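Local atomic coordinates of RNA-dependent RNA Polymerase (Bombyx mori cytoplasmic polyhedrosis virus, PDB entry 6TZ0), a protein that catalyses RNA-templated RNA synthesis for transcription and replication of the segmented double-stranded RNA viral genome. Residues A[458-463]-A[938-943]; A[501-506]-A[565-570]; A[509-512]-A[518-521]. All blocks are in the same frame, centred on the assembly; numbering follows the deposited sequence.

Overall arrangement
All three contacts involve the central polymerase domain. Contact 1 ties it to the C-terminal region at the border with viral structural protein 4, contact 2 packs two of its buried helices, and contact 3 is a surface loop contact. The centres of contacts 1 and 2 are 22 Å apart, those of contacts 1 and 3 about 30 Å. Contacts 2 and 3, with centres 16 Å apart, meet where F566 CZ lies 4.1 Å from I510 CD1. Contact 3 is near the catalytic centre: the Q519 side chain is about 11 Å from that of D681, and the Y511 side chain about 12 Å from that of D680, both seen to bind magnesium in this protein, though none is bound in this model.

Contact 1. Residues A[458-463]-A[938-943]; sequences REYRTP and EQLGKL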
loop_
_atom_site.group_PDB
_atom_site.type_symbol
_atom_site.label_atom_id
_atom_site.label_comp_id
_atom_site.label_asym_id
_atom_site.label_seq_id
_atom_site.Cartn_x
_atom_site.Cartn_y
_atom_site.Cartn_z
ATOM N N ARG A 458 19.843 -12.183 13.059
ATOM C CA ARG A 458 20.583 -12.262 14.309
ATOM C C ARG A 458 20.266 -11.109 15.245
ATOM O O ARG A 458 20.586 -11.190 16.434
ATOM C CB ARG A 458 22.084 -12.286 14.033
ATOM C CG ARG A 458 22.642 -10.965 13.571
ATOM C CD ARG A 458 24.109 -11.065 13.228
ATOM N NE ARG A 458 24.324 -11.802 11.988
ATOM C CZ ARG A 458 25.517 -12.104 11.491
ATOM N NH1 ARG A 458 26.614 -11.719 12.124
ATOM N NH2 ARG A 458 25.614 -12.781 10.358
ATOM N N GLU A 459 19.646 -10.044 14.746
ATOM C CA GLU A 459 19.327 -8.882 15.559
ATOM C C GLU A 459 17.828 -8.622 15.617
ATOM O O GLU A 459 17.410 -7.491 15.869
ATOM C CB GLU A 459 20.077 -7.655 15.043
ATOM C CG GLU A 459 19.751 -7.244 13.627
ATOM C CD GLU A 459 20.552 -6.038 13.195
ATOM O OE1 GLU A 459 21.418 -5.592 13.974
ATOM O OE2 GLU A 459 20.300 -5.517 12.090
ATOM N N TYR A 460 17.015 -9.658 15.411
ATOM C CA TYR A 460 15.570 -9.522 15.544
ATOM C C TYR A 460 15.155 -9.257 16.985
ATOM O O TYR A 460 14.149 -8.582 17.222
ATOM C CB TYR A 460 14.885 -10.780 15.009
ATOM C CG TYR A 460 13.381 -10.784 15.134
ATOM C CD1 TYR A 460 12.595 -9.995 14.311
ATOM C CD2 TYR A 460 12.749 -11.596 16.063
ATOM C CE1 TYR A 460 11.220 -10.002 14.422
ATOM C CE2 TYR A 460 11.378 -11.616 16.178
ATOM C CZ TYR A 460 10.621 -10.814 15.359
ATOM O OH TYR A 460 9.257 -10.825 15.477
ATOM N N ARG A 461 15.921 -9.751 17.953
ATOM C CA ARG A 461 15.620 -9.584 19.365
ATOM C C ARG A 461 16.423 -8.466 20.010
ATOM O O ARG A 461 16.381 -8.317 21.232
ATOM C CB ARG A 461 15.879 -10.888 20.115
ATOM C CG ARG A 461 15.084 -12.076 19.630
ATOM C CD ARG A 461 13.619 -11.983 19.974
ATOM N NE ARG A 461 12.912 -13.197 19.584
ATOM C CZ ARG A 461 11.606 -13.382 19.706
ATOM N NH1 ARG A 461 10.843 -12.431 20.211
ATOM N NH2 ARG A 461 11.066 -14.521 19.317
ATOM N N THR A 462 17.154 -7.688 19.228
ATOM C CA THR A 462 18.055 -6.663 19.732
ATOM C C THR A 462 17.368 -5.312 19.711
ATOM O O THR A 462 16.852 -4.910 18.662
ATOM C CB THR A 462 19.320 -6.614 18.885
ATOM O OG1 THR A 462 19.975 -7.884 18.944
ATOM C CG2 THR A 462 20.267 -5.550 19.384
ATOM N N PRO A 463 17.337 -4.588 20.834
ATOM C CA PRO A 463 16.566 -3.336 20.882
ATOM C C PRO A 463 17.171 -2.191 20.082
ATOM O O PRO A 463 16.446 -1.244 19.759
ATOM C CB PRO A 463 16.536 -3.004 22.379
ATOM C CG PRO A 463 16.817 -4.286 23.059
ATOM C CD PRO A 463 17.762 -5.015 22.176
ATOM N N GLU A 938 14.051 -19.525 10.108
ATOM C CA GLU A 938 13.119 -20.397 10.822
ATOM C C GLU A 938 13.173 -20.255 12.337
ATOM O O GLU A 938 12.272 -20.758 13.014
ATOM C CB GLU A 938 13.382 -21.860 10.488
ATOM C CG GLU A 938 13.021 -22.257 9.097
ATOM C CD GLU A 938 13.291 -23.717 8.839
ATOM O OE1 GLU A 938 13.850 -24.387 9.731
ATOM O OE2 GLU A 938 12.951 -24.199 7.738
ATOM N N GLN A 939 14.192 -19.604 12.889
ATOM C CA GLN A 939 14.354 -19.520 14.328
ATOM C C GLN A 939 13.681 -18.294 14.926
ATOM O O GLN A 939 14.089 -17.848 16.001
ATOM C CB GLN A 939 15.838 -19.515 14.689
ATOM C CG GLN A 939 16.616 -20.660 14.093
ATOM C CD GLN A 939 15.938 -21.984 14.301
ATOM O OE1 GLN A 939 15.523 -22.636 13.349
ATOM N NE2 GLN A 939 15.789 -22.380 15.555
ATOM N N LEU A 940 12.674 -17.732 14.260
ATOM C CA LEU A 940 12.115 -16.459 14.692
ATOM C C LEU A 940 10.689 -16.539 15.206
ATOM O O LEU A 940 10.227 -15.583 15.822
ATOM C CB LEU A 940 12.168 -15.432 13.556
ATOM C CG LEU A 940 13.556 -15.020 13.066
ATOM C CD1 LEU A 940 13.424 -13.945 12.012
ATOM C CD2 LEU A 940 14.435 -14.562 14.201
ATOM N N GLY A 941 9.979 -17.637 14.967
ATOM C CA GLY A 941 8.664 -17.821 15.554
ATOM C C GLY A 941 8.084 -19.170 15.202
ATOM O O GLY A 941 8.249 -19.614 14.062
ATOM N N LYS A 942 7.410 -19.820 16.161
ATOM C CA LYS A 942 6.856 -21.176 16.040
ATOM C C LYS A 942 7.939 -22.183 15.644
ATOM O O LYS A 942 7.974 -22.707 14.531
ATOM C CB LYS A 942 5.668 -21.228 15.072
ATOM C CG LYS A 942 4.418 -20.543 15.570
ATOM C CD LYS A 942 3.770 -21.317 16.700
ATOM C CE LYS A 942 2.444 -20.683 17.089
ATOM N NZ LYS A 942 1.779 -21.392 18.215
ATOM N N LEU A 943 8.844 -22.402 16.593
ATOM C CA LEU A 943 9.952 -23.330 16.407
ATOM C C LEU A 943 9.466 -24.759 16.190
ATOM O O LEU A 943 8.561 -25.240 16.876
ATOM C CB LEU A 943 10.863 -23.299 17.630
ATOM C CG LEU A 943 11.572 -21.997 17.963
ATOM C CD1 LEU A 943 12.340 -22.155 19.250
ATOM C CD2 LEU A 943 12.493 -21.606 16.840
#
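Y460 lays its CB and the CG-CD2 part of its ring against CD2 of L940. The leucine's CD2 is 3.9 Å from Y460 CD2 and also 3.9 Å from Y460 CB, so one branch makes this apolar contact. It meets the ring obliquely. Y460 and R461 are the two central residues of a type I beta turn from E459 to T462, closed by a weak backbone bond from T462 N to E459 O (3.4 Å). With CG of Y460 anti to its own N (chi1 178°), the ring leaves the turn and crosses L940 at a slant, its hydroxyl reaching D414 of helix 413-422. The R461 chain bends back at chi2 (-71°) and brings one guanidinium face up to the rim of the tyrosine, with Y460 CE2 3.9 Å above the guanidinium plane, over its centre. R461 NH2 then approaches the carbonyl L940 O to 3.7 Å, too far to count as a hydrogen bond.

Two loops meet here, the link between helices 449-455 and 464-469 of the polymerase domain and the link between helices 927-937 and 945-958 of the C-terminal region. The arrangement suits the cage-like architecture of reoviral polymerases, in which N- and C-terminal regions enclose the central fingers, palm and thumb.

Y460 OH bonds to D414 OD1, R461 NH2 forms a salt bridge with D414 OD2 and R461 NH1 bonds to G580 O, which fixes the guanidinium with its face against Y460 CE2. L940 also packs on L418 and Q453 of the polymerase domain. From the neighbouring chain of viral structural protein 4, A177 packs on R461 and N64 OD1 accepts a hydrogen bond from R458 NH2.

Contact 2. Residues A[501-506]-A[565-570]; sequences FMPYTI and TFVLDV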
loop_
_atom_site.group_PDB
_atom_site.type_symbol
_atom_site.label_atom_id
_atom_site.label_comp_id
_atom_site.label_asym_id
_atom_site.label_seq_id
_atom_site.Cartn_x
_atom_site.Cartn_y
_atom_site.Cartn_z
ATOM N N PHE A 501 3.311 -2.559 13.252
ATOM C CA PHE A 501 2.651 -3.844 13.074
ATOM C C PHE A 501 1.669 -4.135 14.201
ATOM O O PHE A 501 0.576 -4.655 13.955
ATOM C CB PHE A 501 3.685 -4.955 12.952
ATOM C CG PHE A 501 3.089 -6.287 12.652
ATOM C CD1 PHE A 501 2.528 -6.536 11.413
ATOM C CD2 PHE A 501 3.103 -7.297 13.595
ATOM C CE1 PHE A 501 1.977 -7.758 11.128
ATOM C CE2 PHE A 501 2.553 -8.518 13.313
ATOM C CZ PHE A 501 1.991 -8.751 12.078
ATOM N N MET A 502 2.037 -3.823 15.439
ATOM C CA MET A 502 1.111 -4.024 16.549
ATOM C C MET A 502 -0.068 -3.041 16.573
ATOM O O MET A 502 -1.169 -3.482 16.948
ATOM C CB MET A 502 1.896 -4.031 17.871
ATOM C CG MET A 502 1.077 -4.374 19.111
ATOM S SD MET A 502 0.289 -5.990 19.092
ATOM C CE MET A 502 1.679 -7.051 19.438
ATOM N N PRO A 503 0.054 -1.748 16.197
ATOM C CA PRO A 503 -1.179 -0.964 15.976
ATOM C C PRO A 503 -2.091 -1.524 14.894
ATOM O O PRO A 503 -3.321 -1.486 15.047
ATOM C CB PRO A 503 -0.641 0.421 15.605
ATOM C CG PRO A 503 0.621 0.507 16.306
ATOM C CD PRO A 503 1.222 -0.842 16.259
ATOM N N TYR A 504 -1.516 -2.068 13.820
ATOM C CA TYR A 504 -2.299 -2.750 12.797
ATOM C C TYR A 504 -3.001 -3.981 13.348
ATOM O O TYR A 504 -4.176 -4.217 13.052
ATOM C CB TYR A 504 -1.398 -3.133 11.621
ATOM C CG TYR A 504 -2.050 -4.084 10.650
ATOM C CD1 TYR A 504 -3.077 -3.669 9.822
ATOM C CD2 TYR A 504 -1.636 -5.406 10.570
ATOM C CE1 TYR A 504 -3.675 -4.541 8.943
ATOM C CE2 TYR A 504 -2.232 -6.286 9.704
ATOM C CZ TYR A 504 -3.248 -5.846 8.890
ATOM O OH TYR A 504 -3.839 -6.721 8.016
ATOM N N THR A 505 -2.297 -4.771 14.153
ATOM C CA THR A 505 -2.868 -5.995 14.703
ATOM C C THR A 505 -3.992 -5.686 15.683
ATOM O O THR A 505 -5.002 -6.395 15.724
ATOM C CB THR A 505 -1.757 -6.802 15.369
ATOM O OG1 THR A 505 -0.743 -7.081 14.399
ATOM C CG2 THR A 505 -2.271 -8.106 15.931
ATOM N N ILE A 506 -3.856 -4.601 16.444
ATOM C CA ILE A 506 -4.909 -4.217 17.376
ATOM C C ILE A 506 -6.127 -3.683 16.631
ATOM O O ILE A 506 -7.255 -4.131 16.863
ATOM C CB ILE A 506 -4.372 -3.203 18.399
ATOM C CG1 ILE A 506 -3.398 -3.893 19.351
ATOM C CG2 ILE A 506 -5.502 -2.515 19.129
ATOM C CD1 ILE A 506 -2.667 -2.951 20.248
ATOM N N THR A 565 -4.794 6.784 21.269
ATOM C CA THR A 565 -5.463 6.545 22.551
ATOM C C THR A 565 -6.147 5.186 22.587
ATOM O O THR A 565 -6.078 4.475 23.596
ATOM C CB THR A 565 -6.497 7.627 22.842
ATOM O OG1 THR A 565 -7.468 7.648 21.794
ATOM C CG2 THR A 565 -5.858 8.967 22.947
ATOM N N PHE A 566 -6.822 4.821 21.498
ATOM C CA PHE A 566 -7.470 3.516 21.386
ATOM C C PHE A 566 -6.450 2.383 21.424
ATOM O O PHE A 566 -6.651 1.370 22.118
ATOM C CB PHE A 566 -8.294 3.502 20.099
ATOM C CG PHE A 566 -8.883 2.177 19.748
ATOM C CD1 PHE A 566 -9.926 1.644 20.475
ATOM C CD2 PHE A 566 -8.419 1.483 18.640
ATOM C CE1 PHE A 566 -10.468 0.419 20.127
ATOM C CE2 PHE A 566 -8.953 0.267 18.290
ATOM C CZ PHE A 566 -9.979 -0.265 19.031
ATOM N N VAL A 567 -5.333 2.559 20.714
ATOM C CA VAL A 567 -4.273 1.557 20.702
ATOM C C VAL A 567 -3.642 1.413 22.082
ATOM O O VAL A 567 -3.378 0.297 22.538
ATOM C CB VAL A 567 -3.238 1.912 19.617
ATOM C CG1 VAL A 567 -2.021 1.027 19.696
ATOM C CG2 VAL A 567 -3.862 1.753 18.263
ATOM N N LEU A 568 -3.449 2.524 22.796
ATOM C CA LEU A 568 -2.854 2.442 24.126
ATOM C C LEU A 568 -3.820 1.874 25.157
ATOM O O LEU A 568 -3.376 1.208 26.096
ATOM C CB LEU A 568 -2.340 3.809 24.566
ATOM C CG LEU A 568 -1.071 4.278 23.864
ATOM C CD1 LEU A 568 -0.723 5.689 24.278
ATOM C CD2 LEU A 568 0.062 3.342 24.178
ATOM N N ASP A 569 -5.130 2.080 24.981
ATOM C CA ASP A 569 -6.111 1.435 25.853
ATOM C C ASP A 569 -6.076 -0.079 25.704
ATOM O O ASP A 569 -6.005 -0.815 26.704
ATOM C CB ASP A 569 -7.518 1.944 25.547
ATOM C CG ASP A 569 -7.750 3.349 26.027
ATOM O OD1 ASP A 569 -7.099 3.759 27.008
ATOM O OD2 ASP A 569 -8.602 4.043 25.436
ATOM N N VAL A 570 -6.108 -0.561 24.458
ATOM C CA VAL A 570 -6.075 -2.004 24.230
ATOM C C VAL A 570 -4.733 -2.584 24.663
ATOM O O VAL A 570 -4.670 -3.677 25.235
ATOM C CB VAL A 570 -6.380 -2.318 22.756
ATOM C CG1 VAL A 570 -6.365 -3.808 22.514
ATOM C CG2 VAL A 570 -7.707 -1.749 22.365
#
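The short helical segments 501-506 and 565-570 pass each other nearly at right angles, at 83°, with their axes 10.1 Å apart at closest approach. Their nearest CA atoms, those of P503 and V567, are 6.2 Å apart. This is a buried helix-helix crossing within the polymerase domain, whose two segments meet through apolar side chains. Helix 557-573 follows the motif A region, whose D547 and D552 belong to the magnesium and UTP sites.

I506 has the largest share of the contact, dividing its two branches between two valines. Its CG2 is anti to the backbone N and meets V570 tip to tip, 3.7 Å from V570 CG1. The other branch extends through CG1 (chi2 171°), which takes CD1 across V567 to 4.1 Å from V567 CG1. One turn earlier, P503 CG closes against the same V567 CG1 at 4.3 Å, so both residues touch this one methyl. The two helices have a polar tie as well, since P503 O accepts a hydrogen bond from the hydroxyl of Y563, two residues before T565 on the same helix.

Further helices wall in the crossing: C609 of helix 604-614 touches both M502 and V567, and I404 of helix 401-409 touches F566 and V570. At the start of segment 501-506, F501 sets its ring edge-to-face with W417. Its carbonyl accepts twice from T505: T505 OG1 is 2.8 Å from F501 O and tilted 38° out of the carbonyl plane, while T505 N comes from the opposite face.

Contact 3. Residues A[509-512]-A[518-521]; sequences QIYD and AQGK
Y511 and Q519 meet as an amide lying over an aromatic ring. The glutamine side chain crosses the tyrosine at about a right angle, and the planes of amide and ring are 38° apart, so the group is tilted and not stacked flat. Q519 OE1 stands 3.5 Å above the plane of the Y511 ring, offset toward its rim, and is 3.6 Å from CD2 of that tyrosine. The amide nitrogen lies above the plane, past the CE2-CZ rim, with Q519 NE2 3.4 Å from Y511 CZ. It is equally near the hydroxyl, but the angle is too poor for a hydrogen bond, and the contact rests on the packing of the amide against the ring.

Both side chains set out with CG beside the backbone N and anti to the carbonyl carbon (chi1 -61° for Y511, -74° for Q519). Beyond CG the glutamine is extended, which carries its amide across the 8.2 Å between Y511 CA and Q519 CA. Q519 is the second residue of a type I beta turn from A518 to K521, and its CB points at the tyrosine. On the other side, the backbone of 509-511 keeps helical angles just beyond helix 501-508, with one weak bond from D512 N to Q509 O.

The contact closes a short surface loop beside the catalytic palm. Y511 leans on T646 and T649 of helix 644-665, the motif B helix, and I510 packs on V650 of the same helix. A518 shares backbone hydrogen bonds with I677, the last residue of strand 672-677, which leads into the motif C turn bearing D680 and D681, while Q519 rests on L678 between that strand and the turn.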
loop_
_atom_site.group_PDB
_atom_site.type_symbol
_atom_site.label_atom_id
_atom_site.label_comp_id
_atom_site.label_asym_id
_atom_site.label_seq_id
_atom_site.Cartn_x
_atom_site.Cartn_y
_atom_site.Cartn_z
ATOM N N GLN A 509 -8.665 -6.104 14.706
ATOM C CA GLN A 509 -9.591 -6.985 15.397
ATOM C C GLN A 509 -11.000 -6.420 15.481
ATOM O O GLN A 509 -11.937 -7.183 15.732
ATOM C CB GLN A 509 -9.083 -7.281 16.803
ATOM C CG GLN A 509 -7.710 -7.900 16.846
ATOM C CD GLN A 509 -7.631 -9.229 16.138
ATOM O OE1 GLN A 509 -8.549 -10.042 16.204
ATOM N NE2 GLN A 509 -6.522 -9.459 15.452
ATOM N N ILE A 510 -11.182 -5.115 15.264
ATOM C CA ILE A 510 -12.507 -4.510 15.393
ATOM C C ILE A 510 -13.397 -4.820 14.198
ATOM O O ILE A 510 -14.616 -4.638 14.280
ATOM C CB ILE A 510 -12.358 -2.992 15.628
ATOM C CG1 ILE A 510 -13.603 -2.401 16.297
ATOM C CG2 ILE A 510 -12.107 -2.266 14.329
ATOM C CD1 ILE A 510 -13.420 -1.020 16.853
ATOM N N TYR A 511 -12.829 -5.324 13.097
ATOM C CA TYR A 511 -13.649 -5.706 11.955
ATOM C C TYR A 511 -14.511 -6.922 12.245
ATOM O O TYR A 511 -15.554 -7.093 11.610
ATOM C CB TYR A 511 -12.796 -6.017 10.731
ATOM C CG TYR A 511 -11.958 -4.881 10.215
ATOM C CD1 TYR A 511 -12.549 -3.726 9.749
ATOM C CD2 TYR A 511 -10.586 -5.007 10.089
ATOM C CE1 TYR A 511 -11.795 -2.696 9.249
ATOM C CE2 TYR A 511 -9.824 -3.982 9.580
ATOM C CZ TYR A 511 -10.438 -2.829 9.165
ATOM O OH TYR A 511 -9.697 -1.800 8.653
ATOM N N ASP A 512 -14.102 -7.765 13.181
ATOM C CA ASP A 512 -14.870 -8.935 13.570
ATOM C C ASP A 512 -15.902 -8.630 14.642
ATOM O O ASP A 512 -16.552 -9.554 15.136
ATOM C CB ASP A 512 -13.933 -10.031 14.068
ATOM C CG ASP A 512 -13.027 -10.551 12.980
ATOM O OD1 ASP A 512 -13.431 -10.513 11.800
ATOM O OD2 ASP A 512 -11.907 -10.995 13.304
ATOM N N ALA A 518 -16.186 -2.465 4.981
ATOM C CA ALA A 518 -16.510 -3.045 3.684
ATOM C C ALA A 518 -15.487 -4.079 3.220
ATOM O O ALA A 518 -15.499 -4.461 2.046
ATOM C CB ALA A 518 -16.658 -1.937 2.642
ATOM N N GLN A 519 -14.612 -4.554 4.114
ATOM C CA GLN A 519 -13.587 -5.521 3.722
ATOM C C GLN A 519 -14.150 -6.886 3.358
ATOM O O GLN A 519 -13.512 -7.618 2.595
ATOM C CB GLN A 519 -12.556 -5.725 4.834
ATOM C CG GLN A 519 -11.577 -4.604 5.020
ATOM C CD GLN A 519 -10.511 -4.938 6.032
ATOM O OE1 GLN A 519 -10.554 -5.987 6.671
ATOM N NE2 GLN A 519 -9.529 -4.054 6.168
ATOM N N GLY A 520 -15.308 -7.255 3.891
ATOM C CA GLY A 520 -15.806 -8.597 3.681
ATOM C C GLY A 520 -16.390 -8.872 2.321
ATOM O O GLY A 520 -16.655 -10.033 2.000
ATOM N N LYS A 521 -16.599 -7.840 1.499
ATOM C CA LYS A 521 -17.303 -7.980 0.223
ATOM C C LYS A 521 -16.469 -7.357 -0.897
ATOM O O LYS A 521 -16.668 -6.196 -1.262
ATOM C CB LYS A 521 -18.698 -7.352 0.314
ATOM C CG LYS A 521 -19.637 -8.090 1.256
ATOM C CD LYS A 521 -21.002 -7.436 1.343
ATOM C CE LYS A 521 -21.884 -8.170 2.344
ATOM N NZ LYS A 521 -23.214 -7.527 2.517
#